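Metallo-beta-lactamase family protein (Staphylococcus aureus, PDB 3R2U) probably oxidises persulfides as an iron-dependent dioxygenase of the metallo-beta-lactamase superfamily, with a rhodanese-like domain toward its C-terminus. Local coordinates at residues P55-S60 with G359-A364. Sequence-based numbering, arbitrary orientation.
Sequences PIRDLS and GYDDIA
An end-on, bidentate salt bridge between Arg57 and Asp361 joins the metallo-beta-lactamase fold to a small domain with a four-stranded parallel sheet, consistent with a rhodanese-like fold, in which 363-367 is an outermost strand within the chain. Each terminal nitrogen of the guanidinium takes one carboxylate oxygen: NH1 of Arg57 lies 2.8 Å from OD1 of Asp361, and NH2 of Arg57 lies 2.9 Å from OD2 of Asp361. Both bonds are nearly straight. The two flat groups are 26° apart, and the carboxylate comes up to the guanidinium edge close to its plane; OD2 offers its syn lone pair, whereas OD1 is met on its syn side, with NH1 somewhat out of the carboxylate plane. The arginine chain runs out through an extended chi2 and bends at chi3 (81°), which turns the NH1-NH2 edge to the acid. Gln356 O also accepts from NH1 and Asn282 O from NH2, so each of these nitrogens has two acceptors, while Gln356 NE2 donates to Asp361 OD1; together these bonds should restrict rotation of both groups.

Beside the guanidinium, helix 345-356 ends in a Schellman motif with Gly359 as its C' residue, at positive phi. CA of Gly359 lies 3.8 Å from NH1 of Arg57, an oblique approach that is neither over the face nor at the edge. The guanidinium therefore sits by the helix C-terminus, where the carbonyl-rich end would probably add to its stabilisation. Beyond Arg57, the loop after strand 49-53 turns into helix 60-69. Asp58 OD1 caps that helix start, accepting from Ser60 N (3.0 Å) and Ser60 OG (2.8 Å) on the same face of its carboxylate, and Tyr290 of the second subunit packs against Asp58 and hydrogen-bonds through its hydroxyl to Leu59 N.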
loop_
_atom_site.group_PDB
_atom_site.type_symbol
_atom_site.label_atom_id
_atom_site.label_comp_id
_atom_site.label_asym_id
_atom_site.label_seq_id
_atom_site.Cartn_x
_atom_site.Cartn_y
_atom_site.Cartn_z
ATOM N N PRO A 55 23.141 7.165 8.060
ATOM C CA PRO A 55 22.121 6.913 7.064
ATOM C C PRO A 55 22.334 5.680 6.216
ATOM O O PRO A 55 23.461 5.336 5.896
ATOM C CB PRO A 55 22.230 8.125 6.149
ATOM C CG PRO A 55 23.658 8.581 6.304
ATOM C CD PRO A 55 23.925 8.368 7.749
ATOM N N ILE A 56 21.221 5.034 5.865
ATOM C CA ILE A 56 21.216 3.927 4.939
ATOM C C ILE A 56 21.177 4.576 3.541
ATOM O O ILE A 56 21.107 5.805 3.439
ATOM C CB ILE A 56 20.032 2.966 5.178
ATOM C CG1 ILE A 56 18.675 3.677 5.039
ATOM C CG2 ILE A 56 20.149 2.360 6.574
ATOM C CD1 ILE A 56 17.489 2.710 4.971
ATOM N N ARG A 57 21.217 3.764 2.483
ATOM C CA ARG A 57 21.255 4.288 1.106
ATOM C C ARG A 57 19.949 4.896 0.608
ATOM O O ARG A 57 19.959 5.827 -0.206
ATOM C CB ARG A 57 21.659 3.186 0.122
ATOM C CG ARG A 57 23.083 2.837 0.135
ATOM C CD ARG A 57 23.329 1.714 -0.843
ATOM N NE ARG A 57 23.447 2.142 -2.232
ATOM C CZ ARG A 57 23.247 1.349 -3.283
ATOM N NH1 ARG A 57 22.816 0.091 -3.116
ATOM N NH2 ARG A 57 23.447 1.812 -4.505
ATOM N N ASP A 58 18.833 4.313 1.040
ATOM C CA ASP A 58 17.515 4.815 0.677
ATOM C C ASP A 58 17.189 5.906 1.681
ATOM O O ASP A 58 17.024 5.635 2.875
ATOM C CB ASP A 58 16.513 3.680 0.716
ATOM C CG ASP A 58 15.104 4.134 0.525
ATOM O OD1 ASP A 58 14.858 5.341 0.362
ATOM O OD2 ASP A 58 14.227 3.254 0.581
ATOM N N LEU A 59 17.109 7.145 1.211
ATOM C CA LEU A 59 16.920 8.287 2.112
ATOM C C LEU A 59 15.459 8.685 2.319
ATOM O O LEU A 59 15.182 9.598 3.083
ATOM C CB LEU A 59 17.673 9.502 1.553
ATOM C CG LEU A 59 19.185 9.362 1.301
ATOM C CD1 LEU A 59 19.776 10.703 0.805
ATOM C CD2 LEU A 59 19.914 8.896 2.544
ATOM N N SER A 60 14.543 7.997 1.654
ATOM C CA SER A 60 13.125 8.374 1.659
ATOM C C SER A 60 12.453 8.512 3.024
ATOM O O SER A 60 11.672 9.441 3.225
ATOM C CB SER A 60 12.305 7.439 0.759
ATOM O OG SER A 60 12.322 6.109 1.219
ATOM N N GLY A 359 24.335 -2.866 -0.298
ATOM C CA GLY A 359 25.144 -2.475 -1.448
ATOM C C GLY A 359 25.203 -3.387 -2.648
ATOM O O GLY A 359 26.213 -3.380 -3.397
ATOM N N TYR A 360 24.150 -4.169 -2.859
ATOM C CA TYR A 360 24.078 -5.087 -4.004
ATOM C C TYR A 360 22.945 -4.625 -4.917
ATOM O O TYR A 360 21.776 -4.651 -4.518
ATOM C CB TYR A 360 23.869 -6.541 -3.551
ATOM C CG TYR A 360 23.865 -7.492 -4.715
ATOM C CD1 TYR A 360 25.071 -7.958 -5.277
ATOM C CD2 TYR A 360 22.675 -7.889 -5.299
ATOM C CE1 TYR A 360 25.061 -8.812 -6.363
ATOM C CE2 TYR A 360 22.658 -8.737 -6.382
ATOM C CZ TYR A 360 23.848 -9.185 -6.923
ATOM O OH TYR A 360 23.820 -10.031 -8.003
ATOM N N ASP A 361 23.292 -4.207 -6.140
ATOM C CA ASP A 361 22.313 -3.648 -7.090
ATOM C C ASP A 361 22.181 -4.498 -8.351
ATOM O O ASP A 361 21.635 -4.036 -9.345
ATOM C CB ASP A 361 22.779 -2.235 -7.550
ATOM C CG ASP A 361 22.736 -1.188 -6.440
ATOM O OD1 ASP A 361 22.040 -1.369 -5.409
ATOM O OD2 ASP A 361 23.394 -0.152 -6.617
ATOM N N ASP A 362 22.658 -5.734 -8.314
ATOM C CA ASP A 362 22.767 -6.536 -9.537
ATOM C C ASP A 362 21.821 -7.742 -9.703
ATOM O O ASP A 362 22.157 -8.690 -10.416
ATOM C CB ASP A 362 24.223 -6.969 -9.706
ATOM C CG ASP A 362 25.154 -5.789 -9.967
ATOM O OD1 ASP A 362 24.674 -4.741 -10.408
ATOM O OD2 ASP A 362 26.374 -5.909 -9.735
ATOM N N ILE A 363 20.643 -7.690 -9.095
ATOM C CA ILE A 363 19.644 -8.746 -9.311
ATOM C C ILE A 363 19.290 -8.639 -10.786
ATOM O O ILE A 363 18.950 -7.559 -11.281
ATOM C CB ILE A 363 18.408 -8.576 -8.454
ATOM C CG1 ILE A 363 18.774 -8.749 -6.983
ATOM C CG2 ILE A 363 17.327 -9.601 -8.820
ATOM C CD1 ILE A 363 19.345 -10.122 -6.629
ATOM N N ALA A 364 19.416 -9.749 -11.489
ATOM C CA ALA A 364 19.189 -9.779 -12.929
ATOM C C ALA A 364 17.762 -10.109 -13.338
ATOM O O ALA A 364 17.339 -9.771 -14.432
ATOM C CB ALA A 364 20.162 -10.750 -13.590
#